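PrgX (Enterococcus faecalis, PDB 2AWI) acts as the receptor for the peptide sex pheromone cCF10 and as a repressor, probably binding DNA, in the regulation of conjugation. Local coordinates at residues Ser30-Ile33 / Lys34-Asp38; Phe58-Ile61 / Leu62-Gly66; Leu91-Lys94 / Asn95-Ile99; Glu100-Arg103 / Leu104-Leu107; Thr147-Gly150 / Ile151-Glu154. The protein carries 1 engineered substitution. All blocks are in the same frame, centred on the assembly; numbering follows the deposited sequence.

Interaction 1 of 5, residues Ser30-Ile33 / Lys34-Asp38; sequences SVYI and KVEAD
E36 reaches back one helical turn to Y32, and its side chain can be followed atom by atom. Its CB lies 4.0 Å from both I33 O and Y32 O, in plain van der Waals contact. With CG anti to the carbonyl carbon (chi1 -69°), the chain sets off toward the preceding turn, where CG lies 3.3 Å from Y32 CE1. CD comes nearer still, 3.1 Å from the same ring carbon, a tight fit. At the tip, Y32 OH donates to E36 OE2 over 2.6 Å, arriving from above the carboxylate plane, which is turned 50° from the ring. The helix carrying this pair, 29-36, belongs to the helix-turn-helix region and follows helix 19-23, whose Q19 and L22 touch Y32; R12 on helix 4-14 forms a salt bridge to the same OE2. A glutamate suits this place because one oxygen can take both the phenol and the guanidinium, and a tyrosine because its ring can also meet F50 edge-to-face. Beneath the side chains, V35 N bonds to V31 O at 3.1 Å and E36 N to Y32 O at the same distance. V35, buried and beta-branched, also touches M27 and R40. The helix closes in a Schellman motif at D38, whose positive phi, 66°, is more readily adopted by an aspartate than by a beta-branched residue.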
loop_
_atom_site.group_PDB
_atom_site.type_symbol
_atom_site.label_atom_id
_atom_site.label_comp_id
_atom_site.label_asym_id
_atom_site.label_seq_id
_atom_site.Cartn_x
_atom_site.Cartn_y
_atom_site.Cartn_z
ATOM N N SER A 30 -17.683 -67.711 8.047
ATOM C CA SER A 30 -18.915 -67.744 7.272
ATOM C C SER A 30 -19.665 -66.414 7.288
ATOM O O SER A 30 -20.028 -65.888 6.231
ATOM C CB SER A 30 -19.828 -68.858 7.791
ATOM O OG SER A 30 -20.029 -68.744 9.190
ATOM N N VAL A 31 -19.897 -65.874 8.483
ATOM C CA VAL A 31 -20.610 -64.607 8.613
ATOM C C VAL A 31 -19.867 -63.448 7.953
ATOM O O VAL A 31 -20.482 -62.588 7.326
ATOM C CB VAL A 31 -20.867 -64.247 10.089
ATOM C CG1 VAL A 31 -21.487 -62.854 10.184
ATOM C CG2 VAL A 31 -21.795 -65.275 10.723
ATOM N N TYR A 32 -18.546 -63.421 8.085
ATOM C CA TYR A 32 -17.784 -62.344 7.487
ATOM C C TYR A 32 -17.935 -62.323 5.976
ATOM O O TYR A 32 -17.940 -61.254 5.368
ATOM C CB TYR A 32 -16.301 -62.442 7.849
ATOM C CG TYR A 32 -15.498 -61.307 7.248
ATOM C CD1 TYR A 32 -14.875 -61.442 6.011
ATOM C CD2 TYR A 32 -15.443 -60.064 7.880
ATOM C CE1 TYR A 32 -14.223 -60.365 5.416
ATOM C CE2 TYR A 32 -14.801 -58.981 7.295
ATOM C CZ TYR A 32 -14.193 -59.132 6.064
ATOM O OH TYR A 32 -13.570 -58.044 5.487
ATOM N N ILE A 33 -18.051 -63.502 5.369
ATOM C CA ILE A 33 -18.208 -63.591 3.922
ATOM C C ILE A 33 -19.509 -62.918 3.507
ATOM O O ILE A 33 -19.565 -62.232 2.489
ATOM C CB ILE A 33 -18.210 -65.067 3.439
ATOM C CG1 ILE A 33 -16.806 -65.653 3.599
ATOM C CG2 ILE A 33 -18.659 -65.157 1.976
ATOM C CD1 ILE A 33 -16.665 -67.078 3.113
ATOM N N LYS A 34 -20.554 -63.115 4.301
ATOM C CA LYS A 34 -21.843 -62.506 4.001
ATOM C C LYS A 34 -21.734 -60.989 4.113
ATOM O O LYS A 34 -22.356 -60.252 3.342
ATOM C CB LYS A 34 -22.922 -63.038 4.949
ATOM C CG LYS A 34 -23.279 -64.500 4.709
ATOM C CD LYS A 34 -24.398 -64.975 5.624
ATOM C CE LYS A 34 -24.760 -66.427 5.333
ATOM N NZ LYS A 34 -25.794 -66.963 6.261
ATOM N N VAL A 35 -20.931 -60.529 5.070
ATOM C CA VAL A 35 -20.713 -59.103 5.274
ATOM C C VAL A 35 -20.068 -58.457 4.049
ATOM O O VAL A 35 -20.497 -57.384 3.627
ATOM C CB VAL A 35 -19.810 -58.839 6.496
ATOM C CG1 VAL A 35 -19.306 -57.405 6.469
ATOM C CG2 VAL A 35 -20.588 -59.091 7.782
ATOM N N GLU A 36 -19.049 -59.098 3.474
ATOM C CA GLU A 36 -18.384 -58.523 2.301
ATOM C C GLU A 36 -19.247 -58.628 1.056
ATOM O O GLU A 36 -19.017 -57.926 0.071
ATOM C CB GLU A 36 -17.029 -59.193 2.028
ATOM C CG GLU A 36 -15.947 -58.908 3.058
ATOM C CD GLU A 36 -14.540 -59.179 2.525
ATOM O OE1 GLU A 36 -14.369 -60.112 1.714
ATOM O OE2 GLU A 36 -13.595 -58.469 2.928
ATOM N N ALA A 37 -20.234 -59.512 1.093
ATOM C CA ALA A 37 -21.127 -59.679 -0.041
ATOM C C ALA A 37 -22.276 -58.682 0.095
ATOM O O ALA A 37 -23.128 -58.572 -0.786
ATOM C CB ALA A 37 -21.661 -61.105 -0.080
ATOM N N ASP A 38 -22.281 -57.953 1.207
ATOM C CA ASP A 38 -23.312 -56.960 1.486
ATOM C C ASP A 38 -24.673 -57.626 1.677
ATOM O O ASP A 38 -25.705 -57.078 1.287
ATOM C CB ASP A 38 -23.390 -55.929 0.350
ATOM C CG ASP A 38 -22.164 -55.026 0.291
ATOM O OD1 ASP A 38 -21.425 -55.078 -0.717
ATOM O OD2 ASP A 38 -21.946 -54.261 1.255
#

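Interaction 2 of 5, residues Phe58-Ile61 / Leu62-Gly66; sequences FFEI and LNRAG
E60 and R64, one turn apart, form the tight polar part of this contact. The two chains run alongside each other in the same direction, and R64 grips side-on: NE lies a very short 2.5 Å from E60 OE2, on the anti lone pair, while NH2 donates to that same OE2 at 2.8 Å. The carboxylate oxygen sits near the guanidinium plane, although the two flat groups are turned 45° apart. E60 is placed for this by a CG anti to its backbone N (chi1 -168°) and an extended chain beyond it. A second close grip is on F59 O, which accepts N63 N at 2.9 Å, almost straight, and N63 ND2 at 2.9 Å from above the carbonyl plane; asparagine is short enough to fold back in this way. The F58 end is looser and partly exposed. There L62 CD1 leans over one face of the F58 ring, 4.2 Å from its centroid and off centre, as a CH-pi contact, and its nearest ring atom, F58 CE2, is 3.8 Å away. Helix 58-67 packs F58 and L62 against L47 of helix 44-54, and I61 and A65 against helix 4-14, all apolar faces suited to a helical bundle. The helix also meets the second subunit: E60 OE1 accepts the N-H of G150 of the second subunit, and F59 lies edge-to-face with F59 of that subunit.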
loop_
_atom_site.group_PDB
_atom_site.type_symbol
_atom_site.label_atom_id
_atom_site.label_comp_id
_atom_site.label_asym_id
_atom_site.label_seq_id
_atom_site.Cartn_x
_atom_site.Cartn_y
_atom_site.Cartn_z
ATOM N N PHE A 58 -12.256 -44.758 10.099
ATOM C CA PHE A 58 -13.662 -45.143 10.161
ATOM C C PHE A 58 -14.595 -44.246 9.335
ATOM O O PHE A 58 -15.426 -44.748 8.581
ATOM C CB PHE A 58 -14.093 -45.157 11.627
ATOM C CG PHE A 58 -15.518 -45.566 11.847
ATOM C CD1 PHE A 58 -15.943 -46.851 11.551
ATOM C CD2 PHE A 58 -16.432 -44.673 12.402
ATOM C CE1 PHE A 58 -17.257 -47.248 11.809
ATOM C CE2 PHE A 58 -17.749 -45.062 12.663
ATOM C CZ PHE A 58 -18.158 -46.352 12.365
ATOM N N PHE A 59 -14.468 -42.926 9.467
ATOM C CA PHE A 59 -15.332 -42.022 8.709
ATOM C C PHE A 59 -15.081 -42.117 7.206
ATOM O O PHE A 59 -16.017 -42.047 6.409
ATOM C CB PHE A 59 -15.137 -40.566 9.161
ATOM C CG PHE A 59 -15.762 -40.236 10.498
ATOM C CD1 PHE A 59 -15.583 -38.978 11.062
ATOM C CD2 PHE A 59 -16.514 -41.172 11.198
ATOM C CE1 PHE A 59 -16.141 -38.659 12.304
ATOM C CE2 PHE A 59 -17.075 -40.859 12.440
ATOM C CZ PHE A 59 -16.886 -39.606 12.992
ATOM N N GLU A 60 -13.819 -42.269 6.819
ATOM C CA GLU A 60 -13.487 -42.360 5.405
ATOM C C GLU A 60 -14.179 -43.565 4.793
ATOM O O GLU A 60 -14.673 -43.500 3.666
ATOM C CB GLU A 60 -11.977 -42.493 5.194
ATOM C CG GLU A 60 -11.587 -42.305 3.742
ATOM C CD GLU A 60 -10.126 -42.601 3.459
ATOM O OE1 GLU A 60 -9.276 -42.173 4.261
ATOM O OE2 GLU A 60 -9.827 -43.244 2.425
ATOM N N ILE A 61 -14.215 -44.662 5.540
ATOM C CA ILE A 61 -14.849 -45.877 5.051
ATOM C C ILE A 61 -16.340 -45.626 4.874
ATOM O O ILE A 61 -16.899 -45.939 3.822
ATOM C CB ILE A 61 -14.614 -47.076 6.017
ATOM C CG1 ILE A 61 -13.127 -47.446 6.033
ATOM C CG2 ILE A 61 -15.456 -48.266 5.584
ATOM C CD1 ILE A 61 -12.765 -48.611 6.966
ATOM N N LEU A 62 -16.981 -45.062 5.898
ATOM C CA LEU A 62 -18.406 -44.747 5.815
ATOM C C LEU A 62 -18.669 -43.906 4.571
ATOM O O LEU A 62 -19.541 -44.219 3.769
ATOM C CB LEU A 62 -18.868 -43.988 7.060
ATOM C CG LEU A 62 -19.172 -44.870 8.276
ATOM C CD1 LEU A 62 -19.572 -44.029 9.483
ATOM C CD2 LEU A 62 -20.291 -45.821 7.906
ATOM N N ASN A 63 -17.894 -42.847 4.398
ATOM C CA ASN A 63 -18.068 -41.990 3.235
ATOM C C ASN A 63 -17.889 -42.783 1.948
ATOM O O ASN A 63 -18.715 -42.693 1.048
ATOM C CB ASN A 63 -17.075 -40.824 3.277
ATOM C CG ASN A 63 -17.552 -39.679 4.149
ATOM O OD1 ASN A 63 -18.409 -38.900 3.749
ATOM N ND2 ASN A 63 -17.004 -39.577 5.352
ATOM N N ARG A 64 -16.813 -43.559 1.858
ATOM C CA ARG A 64 -16.567 -44.355 0.657
ATOM C C ARG A 64 -17.737 -45.285 0.369
ATOM O O ARG A 64 -18.015 -45.610 -0.788
ATOM C CB ARG A 64 -15.276 -45.164 0.808
ATOM C CG ARG A 64 -14.013 -44.354 0.559
ATOM C CD ARG A 64 -12.780 -45.074 1.068
ATOM N NE ARG A 64 -11.578 -44.269 0.893
ATOM C CZ ARG A 64 -11.010 -44.026 -0.281
ATOM N NH1 ARG A 64 -11.529 -44.537 -1.386
ATOM N NH2 ARG A 64 -9.934 -43.254 -0.350
ATOM N N ALA A 65 -18.424 -45.703 1.427
ATOM C CA ALA A 65 -19.573 -46.594 1.303
ATOM C C ALA A 65 -20.808 -45.870 0.779
ATOM O O ALA A 65 -21.837 -46.497 0.538
ATOM C CB ALA A 65 -19.886 -47.237 2.649
ATOM N N GLY A 66 -20.722 -44.552 0.625
ATOM C CA GLY A 66 -21.857 -43.816 0.099
ATOM C C GLY A 66 -22.533 -42.766 0.965
ATOM O O GLY A 66 -23.576 -42.239 0.575
#

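Interaction 3 of 5, residues Leu91-Lys94 / Asn95-Ile99; sequences LFDK and NFQRI
F92 and F96 lie side by side on successive turns, their rings pointing the same way in an offset stack, with centroids 5.0 Å apart and planes only 12° from parallel. Both first torsions put CG opposite the backbone N, with chi1 near 180° in F92 and F96 alike, and this shared chi1, together with similar chi2 values, sets the rings nearly parallel. F96 CB sits over the centre of the F92 face, 4.2 Å from the centroid, as a CH-pi contact, while F92 CZ stands 3.9 Å from F96 CG, over the other ring's face and toward its rim. The backbone bond from F96 N to F92 O, 2.7 Å long, holds the two turns at this spacing. Helix 92-102 belongs to the all-helical, TPR-like part of the protein, and here F92 packs on Y116 and A120 of helix 107-122; V127, on a loop, touches both rings, surroundings that suit a large apolar residue such as phenylalanine. Around the axis the residues become polar. R98 is extended as far as CD and bends at chi3, 64°, which swings its guanidinium round; one face of that group is passed by N95 O, which itself accepts R98 N at 2.9 Å and I99 N at 3.0 Å. R98 NE makes a salt bridge to E78 of helix 74-87.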
loop_
_atom_site.group_PDB
_atom_site.type_symbol
_atom_site.label_atom_id
_atom_site.label_comp_id
_atom_site.label_asym_id
_atom_site.label_seq_id
_atom_site.Cartn_x
_atom_site.Cartn_y
_atom_site.Cartn_z
ATOM N N LEU A 91 -40.864 -26.303 -11.191
ATOM C CA LEU A 91 -40.955 -27.509 -10.382
ATOM C C LEU A 91 -41.440 -27.190 -8.970
ATOM O O LEU A 91 -42.056 -28.025 -8.307
ATOM C CB LEU A 91 -39.582 -28.179 -10.314
ATOM C CG LEU A 91 -38.887 -28.411 -11.658
ATOM C CD1 LEU A 91 -37.445 -28.851 -11.421
ATOM C CD2 LEU A 91 -39.660 -29.447 -12.465
ATOM N N PHE A 92 -41.151 -25.972 -8.524
ATOM C CA PHE A 92 -41.526 -25.496 -7.197
ATOM C C PHE A 92 -42.899 -25.999 -6.746
ATOM O O PHE A 92 -43.013 -26.946 -5.965
ATOM C CB PHE A 92 -41.513 -23.964 -7.196
ATOM C CG PHE A 92 -41.858 -23.349 -5.873
ATOM C CD1 PHE A 92 -40.911 -23.269 -4.859
ATOM C CD2 PHE A 92 -43.134 -22.839 -5.642
ATOM C CE1 PHE A 92 -41.228 -22.688 -3.636
ATOM C CE2 PHE A 92 -43.460 -22.258 -4.424
ATOM C CZ PHE A 92 -42.505 -22.181 -3.418
ATOM N N ASP A 93 -43.929 -25.341 -7.260
ATOM C CA ASP A 93 -45.323 -25.635 -6.960
ATOM C C ASP A 93 -45.658 -27.071 -6.564
ATOM O O ASP A 93 -46.053 -27.335 -5.428
ATOM C CB ASP A 93 -46.181 -25.237 -8.159
ATOM C CG ASP A 93 -47.540 -24.725 -7.755
ATOM O OD1 ASP A 93 -48.297 -25.482 -7.112
ATOM O OD2 ASP A 93 -47.849 -23.560 -8.079
ATOM N N LYS A 94 -45.507 -27.997 -7.505
ATOM C CA LYS A 94 -45.840 -29.399 -7.266
ATOM C C LYS A 94 -45.042 -30.061 -6.147
ATOM O O LYS A 94 -45.568 -30.900 -5.413
ATOM C CB LYS A 94 -45.681 -30.194 -8.564
ATOM C CG LYS A 94 -46.497 -31.473 -8.613
ATOM C CD LYS A 94 -46.621 -31.978 -10.041
ATOM C CE LYS A 94 -47.569 -33.163 -10.135
ATOM N NZ LYS A 94 -47.797 -33.583 -11.549
ATOM N N ASN A 95 -43.773 -29.690 -6.019
ATOM C CA ASN A 95 -42.924 -30.257 -4.981
ATOM C C ASN A 95 -43.222 -29.601 -3.645
ATOM O O ASN A 95 -43.222 -30.258 -2.604
ATOM C CB ASN A 95 -41.453 -30.060 -5.340
ATOM C CG ASN A 95 -40.977 -31.042 -6.387
ATOM O OD1 ASN A 95 -40.125 -30.718 -7.215
ATOM N ND2 ASN A 95 -41.516 -32.254 -6.350
ATOM N N PHE A 96 -43.485 -28.300 -3.687
ATOM C CA PHE A 96 -43.790 -27.541 -2.483
ATOM C C PHE A 96 -45.069 -28.054 -1.842
ATOM O O PHE A 96 -45.250 -27.941 -0.631
ATOM C CB PHE A 96 -43.945 -26.059 -2.818
ATOM C CG PHE A 96 -44.177 -25.185 -1.619
ATOM C CD1 PHE A 96 -43.192 -25.044 -0.646
ATOM C CD2 PHE A 96 -45.381 -24.502 -1.463
ATOM C CE1 PHE A 96 -43.404 -24.230 0.471
ATOM C CE2 PHE A 96 -45.606 -23.688 -0.357
ATOM C CZ PHE A 96 -44.617 -23.550 0.614
ATOM N N GLN A 97 -45.956 -28.619 -2.655
ATOM C CA GLN A 97 -47.219 -29.143 -2.148
ATOM C C GLN A 97 -47.010 -30.457 -1.411
ATOM O O GLN A 97 -47.895 -30.927 -0.699
ATOM C CB GLN A 97 -48.214 -29.354 -3.294
ATOM C CG GLN A 97 -48.592 -28.079 -4.032
ATOM C CD GLN A 97 -49.622 -28.318 -5.124
ATOM O OE1 GLN A 97 -49.966 -27.409 -5.880
ATOM N NE2 GLN A 97 -50.122 -29.547 -5.207
ATOM N N ARG A 98 -45.836 -31.049 -1.591
ATOM C CA ARG A 98 -45.511 -32.308 -0.934
ATOM C C ARG A 98 -44.723 -32.022 0.342
ATOM O O ARG A 98 -44.942 -32.645 1.379
ATOM C CB ARG A 98 -44.676 -33.194 -1.864
ATOM C CG ARG A 98 -44.259 -34.520 -1.237
ATOM C CD ARG A 98 -43.328 -35.342 -2.136
ATOM N NE ARG A 98 -42.042 -34.687 -2.387
ATOM C CZ ARG A 98 -41.778 -33.923 -3.442
ATOM N NH1 ARG A 98 -42.710 -33.713 -4.362
ATOM N NH2 ARG A 98 -40.582 -33.364 -3.579
ATOM N N ILE A 99 -43.814 -31.061 0.250
ATOM C CA ILE A 99 -42.963 -30.680 1.368
ATOM C C ILE A 99 -43.692 -29.891 2.452
ATOM O O ILE A 99 -43.604 -30.229 3.632
ATOM C CB ILE A 99 -41.759 -29.835 0.876
ATOM C CG1 ILE A 99 -40.893 -30.661 -0.083
ATOM C CG2 ILE A 99 -40.937 -29.353 2.061
ATOM C CD1 ILE A 99 -40.282 -31.902 0.537
#

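Interaction 4 of 5, residues Glu100-Arg103 / Leu104-Leu107; sequences EPKR and LTSL
From K102 to T105 the chain makes a type I beta turn, closing the weakly bonded helix kinked at P101, whose ring nitrogen has no hydrogen to give. T105 meets K102 O twice from the same face of its carbonyl plane: its N at 3.0 Å and its OG1 at 2.9 Å. Threonine suits the place because OG1, lying beside its backbone N (chi1 -57°), can share that acceptor. R103 and L104 lie alongside each other, with R103 CG 4.0 Å from L104 CG, and L104 packs on F110 and L141. With CG between its backbone N and carbonyl carbon (chi1 70°), the extended R103 chain runs back to E100: NH1 donates to E100 O, which lies near the guanidinium plane, at 3.0 Å; E100 OE2, 2.9 Å from NH1 but well out of plane, adds a salt bridge of charge alone. R103 NE forms a salt bridge to D137. Near the carboxylates of E100 and D137, the arginine charge is probably stabilised, and R103 joins the helix end to helix 128-142.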
loop_
_atom_site.group_PDB
_atom_site.type_symbol
_atom_site.label_atom_id
_atom_site.label_comp_id
_atom_site.label_asym_id
_atom_site.label_seq_id
_atom_site.Cartn_x
_atom_site.Cartn_y
_atom_site.Cartn_z
ATOM N N GLU A 100 -44.399 -28.841 2.040
ATOM C CA GLU A 100 -45.130 -27.968 2.964
ATOM C C GLU A 100 -45.829 -28.738 4.086
ATOM O O GLU A 100 -45.655 -28.425 5.262
ATOM C CB GLU A 100 -46.145 -27.117 2.188
ATOM C CG GLU A 100 -46.656 -25.880 2.920
ATOM C CD GLU A 100 -47.562 -26.212 4.093
ATOM O OE1 GLU A 100 -48.509 -27.006 3.904
ATOM O OE2 GLU A 100 -47.336 -25.672 5.199
ATOM N N PRO A 101 -46.620 -29.765 3.737
ATOM C CA PRO A 101 -47.337 -30.575 4.727
ATOM C C PRO A 101 -46.422 -31.366 5.654
ATOM O O PRO A 101 -46.773 -31.628 6.800
ATOM C CB PRO A 101 -48.186 -31.503 3.863
ATOM C CG PRO A 101 -48.415 -30.702 2.624
ATOM C CD PRO A 101 -47.050 -30.123 2.376
ATOM N N LYS A 102 -45.253 -31.747 5.149
ATOM C CA LYS A 102 -44.288 -32.535 5.913
ATOM C C LYS A 102 -43.212 -31.702 6.605
ATOM O O LYS A 102 -42.277 -32.255 7.178
ATOM C CB LYS A 102 -43.601 -33.537 4.983
ATOM C CG LYS A 102 -44.557 -34.404 4.181
ATOM C CD LYS A 102 -43.825 -35.299 3.188
ATOM C CE LYS A 102 -42.887 -36.272 3.884
ATOM N NZ LYS A 102 -42.239 -37.205 2.917
ATOM N N ARG A 103 -43.347 -30.381 6.570
ATOM C CA ARG A 103 -42.341 -29.501 7.156
ATOM C C ARG A 103 -42.027 -29.683 8.639
ATOM O O ARG A 103 -41.021 -29.159 9.120
ATOM C CB ARG A 103 -42.712 -28.039 6.902
ATOM C CG ARG A 103 -43.918 -27.564 7.679
ATOM C CD ARG A 103 -44.251 -26.113 7.362
ATOM N NE ARG A 103 -45.253 -25.600 8.289
ATOM C CZ ARG A 103 -46.479 -26.099 8.418
ATOM N NH1 ARG A 103 -46.864 -27.124 7.668
ATOM N NH2 ARG A 103 -47.313 -25.591 9.316
ATOM N N LEU A 104 -42.863 -30.413 9.369
ATOM C CA LEU A 104 -42.610 -30.606 10.794
ATOM C C LEU A 104 -42.309 -32.057 11.146
ATOM O O LEU A 104 -42.125 -32.394 12.316
ATOM C CB LEU A 104 -43.803 -30.116 11.619
ATOM C CG LEU A 104 -44.175 -28.634 11.522
ATOM C CD1 LEU A 104 -45.377 -28.339 12.424
ATOM C CD2 LEU A 104 -42.991 -27.787 11.931
ATOM N N THR A 105 -42.267 -32.911 10.128
ATOM C CA THR A 105 -41.979 -34.331 10.304
ATOM C C THR A 105 -40.680 -34.489 11.090
ATOM O O THR A 105 -40.561 -35.353 11.963
ATOM C CB THR A 105 -41.811 -35.031 8.938
ATOM O OG1 THR A 105 -42.996 -34.839 8.155
ATOM C CG2 THR A 105 -41.565 -36.525 9.126
ATOM N N SER A 106 -39.706 -33.644 10.764
ATOM C CA SER A 106 -38.410 -33.666 11.423
ATOM C C SER A 106 -37.705 -32.342 11.174
ATOM O O SER A 106 -38.096 -31.575 10.290
ATOM C CB SER A 106 -37.548 -34.810 10.873
ATOM O OG SER A 106 -37.142 -34.559 9.537
ATOM N N LEU A 107 -36.664 -32.083 11.959
ATOM C CA LEU A 107 -35.896 -30.861 11.820
ATOM C C LEU A 107 -35.316 -30.773 10.412
ATOM O O LEU A 107 -35.177 -29.685 9.864
ATOM C CB LEU A 107 -34.784 -30.822 12.863
ATOM C CG LEU A 107 -35.287 -30.778 14.308
ATOM C CD1 LEU A 107 -34.111 -30.875 15.262
ATOM C CD2 LEU A 107 -36.076 -29.495 14.547
#

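Interaction 5 of 5, residues Thr147-Gly150 / Ile151-Glu154; sequences TFFG and IDCE. Engineered in segment 151-154: C153 (natural residue Tyr).
Hydrogen bonds dominate where D152 turns back to F149. D152 OD2 takes F149 N at 2.6 Å, almost straight at 172°, on its anti lone pair. In the other direction D152 N donates to F149 O at 2.8 Å, from above the carbonyl plane, and C153 N adds a weak bond to the same oxygen. One residue on, E154 N reaches G150 O at 3.0 Å, within the carbonyl plane. F149 is the N-cap of helix 150-159, and D152, three residues later, supplies the side-chain half of a capping box; a phenylalanine cannot return the bond with its own side chain. Aspartate suits this position because it is short and its negative charge probably interacts favourably with the helix start. Its oxygens have further partners: OD2 makes a salt bridge to R145 and OD1 a hydrogen bond with Y142 OH. E154, farther along, bonds to S111 and forms a salt bridge with K79. Ring and van der Waals contacts come next. F148 presents its ring edge to D152 CG, the ring and carboxylate planes 82° apart, whereas F149 runs alongside D152, its CD1 3.3 Å from OD2 and its ring 35° from the carboxylate plane. F149 CB also approaches I151 CG2 at 4.4 Å. The engineered C153, in place of the natural tyrosine, has its CB 3.5 Å from G150 O and faces Y176 and helix 184-203.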
loop_
_atom_site.group_PDB
_atom_site.type_symbol
_atom_site.label_atom_id
_atom_site.label_comp_id
_atom_site.label_asym_id
_atom_site.label_seq_id
_atom_site.Cartn_x
_atom_site.Cartn_y
_atom_site.Cartn_z
ATOM N N THR A 147 -31.300 -28.508 24.603
ATOM C CA THR A 147 -30.013 -28.715 23.937
ATOM C C THR A 147 -30.262 -28.697 22.444
ATOM O O THR A 147 -31.277 -29.205 21.973
ATOM C CB THR A 147 -29.357 -30.068 24.308
ATOM O OG1 THR A 147 -30.340 -31.109 24.283
ATOM C CG2 THR A 147 -28.717 -29.991 25.670
ATOM N N PHE A 148 -29.333 -28.118 21.697
ATOM C CA PHE A 148 -29.506 -28.022 20.259
ATOM C C PHE A 148 -28.456 -28.790 19.480
ATOM O O PHE A 148 -27.366 -29.053 19.983
ATOM C CB PHE A 148 -29.529 -26.552 19.860
ATOM C CG PHE A 148 -30.490 -25.741 20.672
ATOM C CD1 PHE A 148 -30.151 -25.323 21.959
ATOM C CD2 PHE A 148 -31.766 -25.459 20.187
ATOM C CE1 PHE A 148 -31.068 -24.640 22.757
ATOM C CE2 PHE A 148 -32.696 -24.773 20.978
ATOM C CZ PHE A 148 -32.342 -24.363 22.269
ATOM N N PHE A 149 -28.806 -29.160 18.254
ATOM C CA PHE A 149 -27.912 -29.926 17.399
ATOM C C PHE A 149 -27.546 -29.160 16.131
ATOM O O PHE A 149 -28.076 -28.080 15.874
ATOM C CB PHE A 149 -28.564 -31.270 17.042
ATOM C CG PHE A 149 -29.218 -31.956 18.217
ATOM C CD1 PHE A 149 -30.537 -31.666 18.565
ATOM C CD2 PHE A 149 -28.500 -32.859 19.005
ATOM C CE1 PHE A 149 -31.133 -32.260 19.679
ATOM C CE2 PHE A 149 -29.084 -33.465 20.130
ATOM C CZ PHE A 149 -30.402 -33.163 20.467
ATOM N N GLY A 150 -26.634 -29.728 15.348
ATOM C CA GLY A 150 -26.208 -29.097 14.115
ATOM C C GLY A 150 -27.371 -28.615 13.268
ATOM O O GLY A 150 -27.408 -27.458 12.845
ATOM N N ILE A 151 -28.338 -29.490 13.033
ATOM C CA ILE A 151 -29.484 -29.130 12.208
ATOM C C ILE A 151 -30.261 -27.925 12.768
ATOM O O ILE A 151 -30.929 -27.202 12.015
ATOM C CB ILE A 151 -30.424 -30.341 12.030
ATOM C CG1 ILE A 151 -31.570 -29.989 11.084
ATOM C CG2 ILE A 151 -30.950 -30.781 13.381
ATOM C CD1 ILE A 151 -31.124 -29.557 9.703
ATOM N N ASP A 152 -30.176 -27.706 14.079
ATOM C CA ASP A 152 -30.849 -26.561 14.689
ATOM C C ASP A 152 -30.146 -25.283 14.235
ATOM O O ASP A 152 -30.791 -24.281 13.920
ATOM C CB ASP A 152 -30.826 -26.654 16.218
ATOM C CG ASP A 152 -31.739 -27.739 16.745
ATOM O OD1 ASP A 152 -32.939 -27.718 16.399
ATOM O OD2 ASP A 152 -31.260 -28.610 17.505
ATOM N N CYS A 153 -28.820 -25.316 14.198
ATOM C CA CYS A 153 -28.068 -24.155 13.748
ATOM C C CYS A 153 -28.223 -23.969 12.238
ATOM O O CYS A 153 -28.067 -22.868 11.725
ATOM C CB CYS A 153 -26.597 -24.290 14.141
ATOM S SG CYS A 153 -26.330 -23.993 15.916
ATOM N N GLU A 154 -28.552 -25.042 11.526
ATOM C CA GLU A 154 -28.755 -24.938 10.086
ATOM C C GLU A 154 -30.097 -24.231 9.904
ATOM O O GLU A 154 -30.224 -23.305 9.103
ATOM C CB GLU A 154 -28.792 -26.327 9.438
ATOM C CG GLU A 154 -28.806 -26.302 7.916
ATOM C CD GLU A 154 -28.897 -27.694 7.305
ATOM O OE1 GLU A 154 -28.069 -28.568 7.664
ATOM O OE2 GLU A 154 -29.796 -27.916 6.460
#

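Along the chain the five contacts follow one another in order, each closing before the next opens. Interactions 1 and 2 lie on the same side of the chain's centre, their own centres about 18 Å apart, on helices 29-36 and 58-67. Interactions 3 and 4 share helix 92-102 and touch, with centres about 13 Å apart; interaction 4 in turn meets interaction 5, about 16 Å away between centres, where L107 packs on I151 and D152. Within one chain interactions 2 and 5 are some 23 Å apart between centres, yet across the contact with the second subunit they join: E60 of one subunit bonds G150 of the other. The helix-turn-helix end of each subunit is thereby linked to the TPR region of its partner.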